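Local atomic coordinates of putative hydroxymethylglutaryl-CoA synthase (Streptococcus mutans, PDB entry 3SQZ), a protein that probably acts as a hydroxymethylglutaryl-CoA synthase, an acyltransferase of the thiolase fold, and binds coenzyme A. Residues L205-M217 with D241-F254. Sequence-based numbering, arbitrary orientation. Where two conformers were deposited one is given.
Sequences LHDETLAQTRDIM and DMLKTTWAEYQKRF
Glu208, Leu210, Gln212 and Arg214, alternate residues along the second half of strand 203-213 and just past its end, lie against the C-terminal part of helix 232-254 in a strand-on-helix contact of the thiolase-fold sheet. The two short segments run roughly antiparallel, at 143°, with Leu210 opposite Tyr250. Backbone hydrogen bonds of Leu210 with Ile349 and Gln212 with Ala347 tie this strand to strand 346-354, and the pairing continues past the start of that strand with Arg214 and Ala345.

At the helix C-terminus, CB of Glu208 lies over the centre of the Phe254 ring, a CH-pi contact 3.6 Å from the centroid, while CB of Arg253 covers the opposite face. The Tyr250 hydroxyl donates to the backbone: OH lies 2.7 Å from Glu208 O, which sits at the edge of the Tyr250 ring and in its plane, while the hydroxyl stands above the carbonyl plane (45° out of it). Leu210 then drives its forked end into the helix. CD2 sits 3.5 Å from Glu249 CG, and CD1 rests 3.4 Å from Arg253 NH1, over one guanidinium face. Arg253 is steadied by a nearly straight salt bridge from NE to Glu249 OE2, 2.8 Å long and in the guanidinium plane.

Toward the other end, the Arg214 chain starts extended, CG anti to the backbone N (chi1 -173°), and bends at chi3, which brings its guanidinium beside Asp241 and, in the conformer given, over Met242 CG. There NH1 meets the anti lone pair of Asp241 OD2 at 2.8 Å; NH2 adds a weak bond to the same oxygen. Gln238 OE1, one turn earlier, also accepts from NH1.

The side chain of Met242 lies about 10 Å from the bound coenzyme A. Polar bonds at the two ends thus flank the packing of Leu210, and Asp241 probably offsets the charge of Arg214.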
ATOM      1  N   LEU A 205     -15.160  -9.121   4.522  1.00 12.14           N
ATOM      2  CA  LEU A 205     -13.982  -9.750   5.109  1.00 13.05           C
ATOM      3  C   LEU A 205     -14.395 -10.934   5.965  1.00 14.43           C
ATOM      4  O   LEU A 205     -15.385 -10.876   6.693  1.00 16.45           O
ATOM      5  CB  LEU A 205     -13.210  -8.745   5.961  1.00 13.40           C
ATOM      6  CG  LEU A 205     -12.571  -7.589   5.195  1.00 13.99           C
ATOM      7  CD1 LEU A 205     -12.010  -6.554   6.157  1.00 14.91           C
ATOM      8  CD2 LEU A 205     -11.489  -8.107   4.268  1.00 15.21           C
ATOM      9  N   HIS A 206     -13.642 -12.022   5.871  1.00 15.42           N
ATOM     10  CA  HIS A 206     -13.972 -13.221   6.632  1.00 16.36           C
ATOM     11  C   HIS A 206     -13.066 -13.424   7.829  1.00 15.89           C
ATOM     12  O   HIS A 206     -12.027 -12.794   7.942  1.00 16.63           O
ATOM     13  CB  HIS A 206     -13.972 -14.428   5.709  1.00 17.87           C
ATOM     14  CG  HIS A 206     -14.991 -14.312   4.620  1.00 18.58           C
ATOM     15  ND1 HIS A 206     -14.662 -14.224   3.285  1.00 19.98           N
ATOM     16  CD2 HIS A 206     -16.338 -14.210   4.683  1.00 18.76           C
ATOM     17  CE1 HIS A 206     -15.767 -14.105   2.568  1.00 17.96           C
ATOM     18  NE2 HIS A 206     -16.797 -14.096   3.394  1.00 20.21           N
ATOM     19  N   ASP A 207     -13.474 -14.308   8.732  1.00 15.85           N
ATOM     20  CA  ASP A 207     -12.768 -14.472   9.998  1.00 16.63           C
ATOM     21  C   ASP A 207     -11.669 -15.518   9.983  1.00 15.72           C
ATOM     22  O   ASP A 207     -10.944 -15.664  10.964  1.00 18.46           O
ATOM     23  CB  ASP A 207     -13.748 -14.785  11.123  1.00 18.74           C
ATOM     24  CG  ASP A 207     -14.577 -13.587  11.509  1.00 21.17           C
ATOM     25  OD1 ASP A 207     -14.007 -12.477  11.631  1.00 21.99           O
ATOM     26  OD2 ASP A 207     -15.799 -13.754  11.680  1.00 22.61           O
ATOM     27  N   GLU A 208     -11.548 -16.250   8.883  1.00 13.77           N
ATOM     28  CA  GLU A 208     -10.522 -17.273   8.769  1.00 14.37           C
ATOM     29  C   GLU A 208      -9.214 -16.619   8.343  1.00 13.28           C
ATOM     30  O   GLU A 208      -9.016 -16.297   7.170  1.00 13.53           O
ATOM     31  CB  GLU A 208     -10.952 -18.343   7.763  1.00 16.25           C
ATOM     32  CG  GLU A 208     -12.159 -19.182   8.203  1.00 18.55           C
ATOM     33  CD  GLU A 208     -13.506 -18.500   8.001  1.00 22.26           C
ATOM     34  OE1 GLU A 208     -13.585 -17.489   7.271  1.00 22.79           O
ATOM     35  OE2 GLU A 208     -14.501 -18.995   8.571  1.00 25.12           O
ATOM     36  N   THR A 209      -8.326 -16.404   9.306  1.00 12.94           N
ATOM     37  CA  THR A 209      -7.056 -15.742   9.054  1.00 13.13           C
ATOM     38  C   THR A 209      -5.945 -16.571   9.675  1.00 12.53           C
ATOM     39  O   THR A 209      -6.183 -17.299  10.631  1.00 13.72           O
ATOM     40  CB  THR A 209      -7.027 -14.327   9.675  1.00 15.06           C
ATOM     41  OG1 THR A 209      -7.190 -14.423  11.095  1.00 17.05           O
ATOM     42  CG2 THR A 209      -8.142 -13.467   9.108  1.00 16.22           C
ATOM     43  N   LEU A 210      -4.737 -16.454   9.140  1.00 11.59           N
ATOM     44  CA  LEU A 210      -3.588 -17.105   9.740  1.00 11.16           C
ATOM     45  C   LEU A 210      -2.353 -16.252   9.517  1.00  9.99           C
ATOM     46  O   LEU A 210      -2.036 -15.900   8.369  1.00 10.55           O
ATOM     47  CB  LEU A 210      -3.368 -18.487   9.127  1.00 12.00           C
ATOM     48  CG  LEU A 210      -2.209 -19.272   9.750  1.00 13.32           C
ATOM     49  CD1 LEU A 210      -2.518 -19.658  11.192  1.00 13.89           C
ATOM     50  CD2 LEU A 210      -1.901 -20.501   8.911  1.00 14.38           C
ATOM     51  N   ALA A 211      -1.662 -15.927  10.610  1.00 10.07           N
ATOM     52  CA  ALA A 211      -0.422 -15.176  10.559  1.00  9.98           C
ATOM     53  C   ALA A 211       0.740 -16.030  11.033  1.00  9.90           C
ATOM     54  O   ALA A 211       0.552 -17.041  11.713  1.00 11.17           O
ATOM     55  CB  ALA A 211      -0.517 -13.913  11.409  1.00 11.63           C
ATOM     56  N   GLN A 212       1.941 -15.593  10.675  1.00 10.16           N
ATOM     57  CA  GLN A 212       3.168 -16.240  11.106  1.00 10.59           C
ATOM     58  C   GLN A 212       4.213 -15.164  11.378  1.00 10.05           C
ATOM     59  O   GLN A 212       4.331 -14.213  10.603  1.00 10.94           O
ATOM     60  CB  GLN A 212       3.679 -17.199  10.020  1.00 11.14           C
ATOM     61  CG  GLN A 212       4.850 -18.045  10.484  1.00 12.33           C
ATOM     62  CD  GLN A 212       5.369 -19.002   9.420  1.00 13.72           C
ATOM     63  OE1 GLN A 212       4.766 -19.188   8.346  1.00 15.33           O
ATOM     64  NE2 GLN A 212       6.499 -19.614   9.709  1.00 14.96           N
ATOM     65  N   THR A 213       4.959 -15.317  12.471  1.00  9.42           N
ATOM     66  CA  THR A 213       6.067 -14.430  12.801  1.00 10.19           C
ATOM     67  C   THR A 213       7.363 -15.226  12.806  1.00 10.53           C
ATOM     68  O   THR A 213       7.401 -16.333  13.337  1.00 11.78           O
ATOM     69  CB  THR A 213       5.880 -13.815  14.204  1.00 10.37           C
ATOM     70  OG1 THR A 213       4.702 -13.004  14.228  1.00  9.90           O
ATOM     71  CG2 THR A 213       7.076 -12.965  14.609  1.00 10.84           C
ATOM     72  N   ARG A 214       8.416 -14.641  12.245  1.00 10.79           N
ATOM     73  CA  ARG A 214       9.747 -15.245  12.222  1.00 13.24           C
ATOM     74  C   ARG A 214      10.789 -14.135  12.327  1.00 13.93           C
ATOM     75  O   ARG A 214      10.810 -13.233  11.496  1.00 16.88           O
ATOM     76  CB  ARG A 214       9.943 -16.005  10.901  1.00 17.53           C
ATOM     77  CG  ARG A 214      11.207 -16.821  10.776  1.00 19.58           C
ATOM     78  CD  ARG A 214      11.299 -17.423   9.380  1.00 20.72           C
ATOM     79  NE  ARG A 214      10.180 -18.321   9.101  1.00 20.98           N
ATOM     80  CZ  ARG A 214       9.974 -18.921   7.932  1.00 20.79           C
ATOM     81  NH1 ARG A 214      10.806 -18.713   6.916  1.00 20.57           N
ATOM     82  NH2 ARG A 214       8.935 -19.729   7.777  1.00 21.39           N
ATOM     83  N   ASP A 215      11.677 -14.225  13.313  1.00 12.57           N
ATOM     84  CA  ASP A 215      12.650 -13.181  13.613  1.00 12.37           C
ATOM     85  C   ASP A 215      13.849 -13.280  12.676  1.00 11.67           C
ATOM     86  O   ASP A 215      14.713 -14.130  12.845  1.00 13.19           O
ATOM     87  CB  ASP A 215      13.046 -13.318  15.083  1.00 13.08           C
ATOM     88  CG  ASP A 215      14.109 -12.331  15.528  1.00 13.75           C
ATOM     89  OD1 ASP A 215      14.442 -11.377  14.806  1.00 13.03           O
ATOM     90  OD2 ASP A 215      14.615 -12.528  16.649  1.00 16.93           O
ATOM     91  N   ILE A 216      13.871 -12.405  11.673  1.00 10.79           N
ATOM     92  CA  ILE A 216      14.915 -12.382  10.651  1.00 11.07           C
ATOM     93  C   ILE A 216      15.300 -10.938  10.334  1.00 10.50           C
ATOM     94  O   ILE A 216      14.607  -9.994  10.730  1.00 10.90           O
ATOM     95  CB  ILE A 216      14.479 -13.120   9.352  1.00 11.79           C
ATOM     96  CG1 ILE A 216      13.262 -12.437   8.698  1.00 11.58           C
ATOM     97  CG2 ILE A 216      14.213 -14.596   9.643  1.00 13.22           C
ATOM     98  CD1 ILE A 216      12.964 -12.949   7.304  1.00 12.46           C
ATOM     99  N   MET A 217      16.400 -10.767   9.607  1.00 10.95           N
ATOM    100  CA  MET A 217      16.836  -9.437   9.209  1.00 10.77           C
ATOM    101  C   MET A 217      17.018  -9.357   7.693  1.00 10.47           C
ATOM    102  O   MET A 217      18.120  -9.151   7.185  1.00 11.25           O
ATOM    103  CB  MET A 217      18.080  -8.997   9.987  1.00 11.62           C
ATOM    104  CG  MET A 217      17.794  -8.818  11.476  1.00 11.88           C
ATOM    105  SD  MET A 217      16.564  -7.513  11.788  1.00 11.67           S
ATOM    106  CE  MET A 217      17.641  -6.125  12.147  1.00 13.22           C
ATOM    107  N   ASP A 241       9.191 -18.487   1.410  1.00 15.43           N
ATOM    108  CA  ASP A 241       9.031 -19.545   2.404  1.00 16.09           C
ATOM    109  C   ASP A 241       7.887 -19.264   3.381  1.00 15.35           C
ATOM    110  O   ASP A 241       7.154 -20.175   3.771  1.00 15.94           O
ATOM    111  CB  ASP A 241      10.322 -19.804   3.171  1.00 17.61           C
ATOM    112  CG  ASP A 241      10.220 -21.033   4.049  1.00 19.69           C
ATOM    113  OD1 ASP A 241      10.120 -22.145   3.489  1.00 22.03           O
ATOM    114  OD2 ASP A 241      10.220 -20.893   5.290  1.00 20.07           O
ATOM    115  N   MET A 242       7.736 -18.009   3.792  1.00 15.49           N
ATOM    116  CA  MET A 242       6.616 -17.664   4.648  0.51 15.69           C
ATOM    117  C   MET A 242       5.300 -17.783   3.889  1.00 15.04           C
ATOM    118  O   MET A 242       4.292 -18.189   4.458  1.00 15.76           O
ATOM    119  CB  MET A 242       6.810 -16.286   5.263  0.51 16.33           C
ATOM    120  CG  MET A 242       7.988 -16.274   6.213  0.51 16.35           C
ATOM    121  SD  MET A 242       8.061 -14.822   7.261  0.51 16.29           S
ATOM    122  CE  MET A 242       6.692 -15.100   8.384  0.51 16.37           C
ATOM    123  N   LEU A 243       5.317 -17.470   2.601  1.00 14.64           N
ATOM    124  CA  LEU A 243       4.133 -17.693   1.781  1.00 14.09           C
ATOM    125  C   LEU A 243       3.781 -19.183   1.739  1.00 13.10           C
ATOM    126  O   LEU A 243       2.649 -19.581   2.028  1.00 13.43           O
ATOM    127  CB  LEU A 243       4.356 -17.161   0.369  1.00 13.86           C
ATOM    128  CG  LEU A 243       3.286 -17.489  -0.669  1.00 14.42           C
ATOM    129  CD1 LEU A 243       1.924 -16.905  -0.326  1.00 16.30           C
ATOM    130  CD2 LEU A 243       3.744 -17.011  -2.033  1.00 14.85           C
ATOM    131  N   LYS A 244       4.759 -20.007   1.387  1.00 13.21           N
ATOM    132  CA  LYS A 244       4.533 -21.442   1.266  1.00 13.93           C
ATOM    133  C   LYS A 244       4.011 -22.056   2.561  1.00 13.64           C
ATOM    134  O   LYS A 244       3.022 -22.794   2.557  1.00 14.38           O
ATOM    135  CB  LYS A 244       5.824 -22.155   0.849  1.00 16.87           C
ATOM    136  CG  LYS A 244       5.723 -23.676   0.835  1.00 20.72           C
ATOM    137  CD  LYS A 244       7.058 -24.317   0.493  1.00 24.76           C
ATOM    138  CE  LYS A 244       6.955 -25.839   0.481  1.00 27.97           C
ATOM    139  NZ  LYS A 244       8.194 -26.485  -0.032  1.00 30.06           N
ATOM    140  N   THR A 245       4.681 -21.752   3.669  1.00 13.86           N
ATOM    141  CA  THR A 245       4.349 -22.383   4.944  1.00 14.57           C
ATOM    142  C   THR A 245       3.039 -21.856   5.521  1.00 14.46           C
ATOM    143  O   THR A 245       2.267 -22.609   6.114  1.00 15.74           O
ATOM    144  CB  THR A 245       5.494 -22.257   5.980  1.00 15.59           C
ATOM    145  OG1 THR A 245       5.830 -20.878   6.180  1.00 15.71           O
ATOM    146  CG2 THR A 245       6.728 -23.021   5.515  1.00 16.66           C
ATOM    147  N   THR A 246       2.778 -20.563   5.354  1.00 13.80           N
ATOM    148  CA  THR A 246       1.534 -20.005   5.870  1.00 13.39           C
ATOM    149  C   THR A 246       0.345 -20.518   5.053  1.00 13.45           C
ATOM    150  O   THR A 246      -0.692 -20.877   5.606  1.00 14.03           O
ATOM    151  CB  THR A 246       1.560 -18.467   5.914  1.00 12.90           C
ATOM    152  OG1 THR A 246       2.737 -18.031   6.611  1.00 13.51           O
ATOM    153  CG2 THR A 246       0.330 -17.931   6.637  1.00 13.72           C
ATOM    154  N   TRP A 247       0.509 -20.585   3.738  1.00 13.63           N
ATOM    155  CA  TRP A 247      -0.567 -21.076   2.880  1.00 14.24           C
ATOM    156  C   TRP A 247      -0.850 -22.559   3.121  1.00 15.06           C
ATOM    157  O   TRP A 247      -2.010 -22.982   3.138  1.00 15.46           O
ATOM    158  CB  TRP A 247      -0.238 -20.787   1.415  1.00 15.38           C
ATOM    159  CG  TRP A 247      -1.184 -21.376   0.398  1.00 16.06           C
ATOM    160  CD1 TRP A 247      -0.839 -22.192  -0.638  1.00 16.68           C
ATOM    161  CD2 TRP A 247      -2.611 -21.176   0.290  1.00 16.68           C
ATOM    162  NE1 TRP A 247      -1.947 -22.520  -1.377  1.00 17.85           N
ATOM    163  CE2 TRP A 247      -3.048 -21.916  -0.830  1.00 17.30           C
ATOM    164  CE3 TRP A 247      -3.557 -20.455   1.031  1.00 16.12           C
ATOM    165  CZ2 TRP A 247      -4.385 -21.956  -1.228  1.00 18.15           C
ATOM    166  CZ3 TRP A 247      -4.892 -20.498   0.629  1.00 17.51           C
ATOM    167  CH2 TRP A 247      -5.290 -21.246  -0.490  1.00 18.52           C
ATOM    168  N   ALA A 248       0.198 -23.354   3.321  1.00 15.84           N
ATOM    169  CA  ALA A 248      -0.003 -24.768   3.619  1.00 17.55           C
ATOM    170  C   ALA A 248      -0.831 -24.927   4.890  1.00 17.48           C
ATOM    171  O   ALA A 248      -1.783 -25.710   4.934  1.00 18.93           O
ATOM    172  CB  ALA A 248       1.331 -25.487   3.758  1.00 18.68           C
ATOM    173  N   GLU A 249      -0.470 -24.182   5.927  1.00 16.61           N
ATOM    174  CA  GLU A 249      -1.163 -24.299   7.200  1.00 16.32           C
ATOM    175  C   GLU A 249      -2.583 -23.732   7.119  1.00 15.42           C
ATOM    176  O   GLU A 249      -3.501 -24.259   7.749  1.00 16.44           O
ATOM    177  CB  GLU A 249      -0.350 -23.632   8.312  1.00 16.81           C
ATOM    178  CG  GLU A 249      -0.950 -23.751   9.711  1.00 18.33           C
ATOM    179  CD  GLU A 249      -0.974 -25.172  10.256  1.00 21.00           C
ATOM    180  OE1 GLU A 249      -0.294 -26.061   9.698  1.00 22.68           O
ATOM    181  OE2 GLU A 249      -1.684 -25.393  11.260  1.00 21.10           O
ATOM    182  N   TYR A 250      -2.764 -22.678   6.325  1.00 15.01           N
ATOM    183  CA  TYR A 250      -4.080 -22.076   6.120  1.00 14.75           C
ATOM    184  C   TYR A 250      -5.053 -23.094   5.517  1.00 15.54           C
ATOM    185  O   TYR A 250      -6.177 -23.269   5.988  1.00 15.88           O
ATOM    186  CB  TYR A 250      -3.976 -20.843   5.207  1.00 14.38           C
ATOM    187  CG  TYR A 250      -5.255 -20.047   5.140  1.00 13.70           C
ATOM    188  CD1 TYR A 250      -5.456 -18.960   5.982  1.00 14.15           C
ATOM    189  CD2 TYR A 250      -6.264 -20.381   4.242  1.00 14.76           C
ATOM    190  CE1 TYR A 250      -6.633 -18.234   5.944  1.00 13.73           C
ATOM    191  CE2 TYR A 250      -7.444 -19.661   4.197  1.00 15.46           C
ATOM    192  CZ  TYR A 250      -7.624 -18.592   5.053  1.00 14.67           C
ATOM    193  OH  TYR A 250      -8.790 -17.873   5.018  1.00 15.27           O
ATOM    194  N   GLN A 251      -4.613 -23.760   4.457  1.00 16.46           N
ATOM    195  CA  GLN A 251      -5.425 -24.780   3.811  1.00 18.32           C
ATOM    196  C   GLN A 251      -5.850 -25.859   4.793  1.00 19.31           C
ATOM    197  O   GLN A 251      -6.994 -26.312   4.762  1.00 20.07           O
ATOM    198  CB  GLN A 251      -4.663 -25.405   2.648  1.00 19.64           C
ATOM    199  CG  GLN A 251      -4.504 -24.469   1.480  1.00 20.97           C
ATOM    200  CD  GLN A 251      -3.554 -25.003   0.444  1.00 22.55           C
ATOM    201  OE1 GLN A 251      -2.339 -24.817   0.541  1.00 24.03           O
ATOM    202  NE2 GLN A 251      -4.099 -25.677  -0.559  1.00 23.99           N
ATOM    203  N   LYS A 252      -4.925 -26.279   5.652  1.00 19.01           N
ATOM    204  CA  LYS A 252      -5.212 -27.321   6.634  1.00 20.92           C
ATOM    205  C   LYS A 252      -6.235 -26.874   7.667  1.00 20.16           C
ATOM    206  O   LYS A 252      -7.163 -27.608   7.984  1.00 21.50           O
ATOM    207  CB  LYS A 252      -3.937 -27.761   7.354  1.00 23.18           C
ATOM    208  CG  LYS A 252      -2.910 -28.433   6.464  1.00 26.41           C
ATOM    209  CD  LYS A 252      -1.691 -28.851   7.271  1.00 28.54           C
ATOM    210  CE  LYS A 252      -0.612 -29.444   6.380  1.00 30.18           C
ATOM    211  NZ  LYS A 252      -1.120 -30.608   5.599  1.00 31.15           N
ATOM    212  N   ARG A 253      -6.054 -25.677   8.210  1.00 17.64           N
ATOM    213  CA  ARG A 253      -6.934 -25.208   9.271  1.00 16.41           C
ATOM    214  C   ARG A 253      -8.338 -24.914   8.772  1.00 16.08           C
ATOM    215  O   ARG A 253      -9.309 -25.101   9.505  1.00 17.12           O
ATOM    216  CB  ARG A 253      -6.355 -23.971   9.948  1.00 16.90           C
ATOM    217  CG  ARG A 253      -5.090 -24.262  10.709  1.00 17.89           C
ATOM    218  CD  ARG A 253      -4.699 -23.103  11.596  1.00 18.42           C
ATOM    219  NE  ARG A 253      -3.410 -23.356  12.224  1.00 18.97           N
ATOM    220  CZ  ARG A 253      -2.912 -22.643  13.226  1.00 19.65           C
ATOM    221  NH1 ARG A 253      -3.605 -21.630  13.729  1.00 20.27           N
ATOM    222  NH2 ARG A 253      -1.725 -22.949  13.721  1.00 19.99           N
ATOM    223  N   PHE A 254      -8.448 -24.459   7.527  1.00 16.37           N
ATOM    224  CA  PHE A 254      -9.711 -23.901   7.050  1.00 16.58           C
ATOM    225  C   PHE A 254     -10.381 -24.668   5.919  1.00 17.89           C
ATOM    226  O   PHE A 254     -11.437 -24.264   5.433  1.00 18.92           O
ATOM    227  CB  PHE A 254      -9.533 -22.428   6.687  1.00 16.78           C
ATOM    228  CG  PHE A 254      -9.064 -21.594   7.836  1.00 15.80           C
ATOM    229  CD1 PHE A 254      -9.808 -21.545   9.004  1.00 16.55           C
ATOM    230  CD2 PHE A 254      -7.880 -20.879   7.766  1.00 15.31           C
ATOM    231  CE1 PHE A 254      -9.388 -20.788  10.080  1.00 17.33           C
ATOM    232  CE2 PHE A 254      -7.451 -20.121   8.845  1.00 15.37           C
ATOM    233  CZ  PHE A 254      -8.209 -20.071  10.001  1.00 16.61           C
TER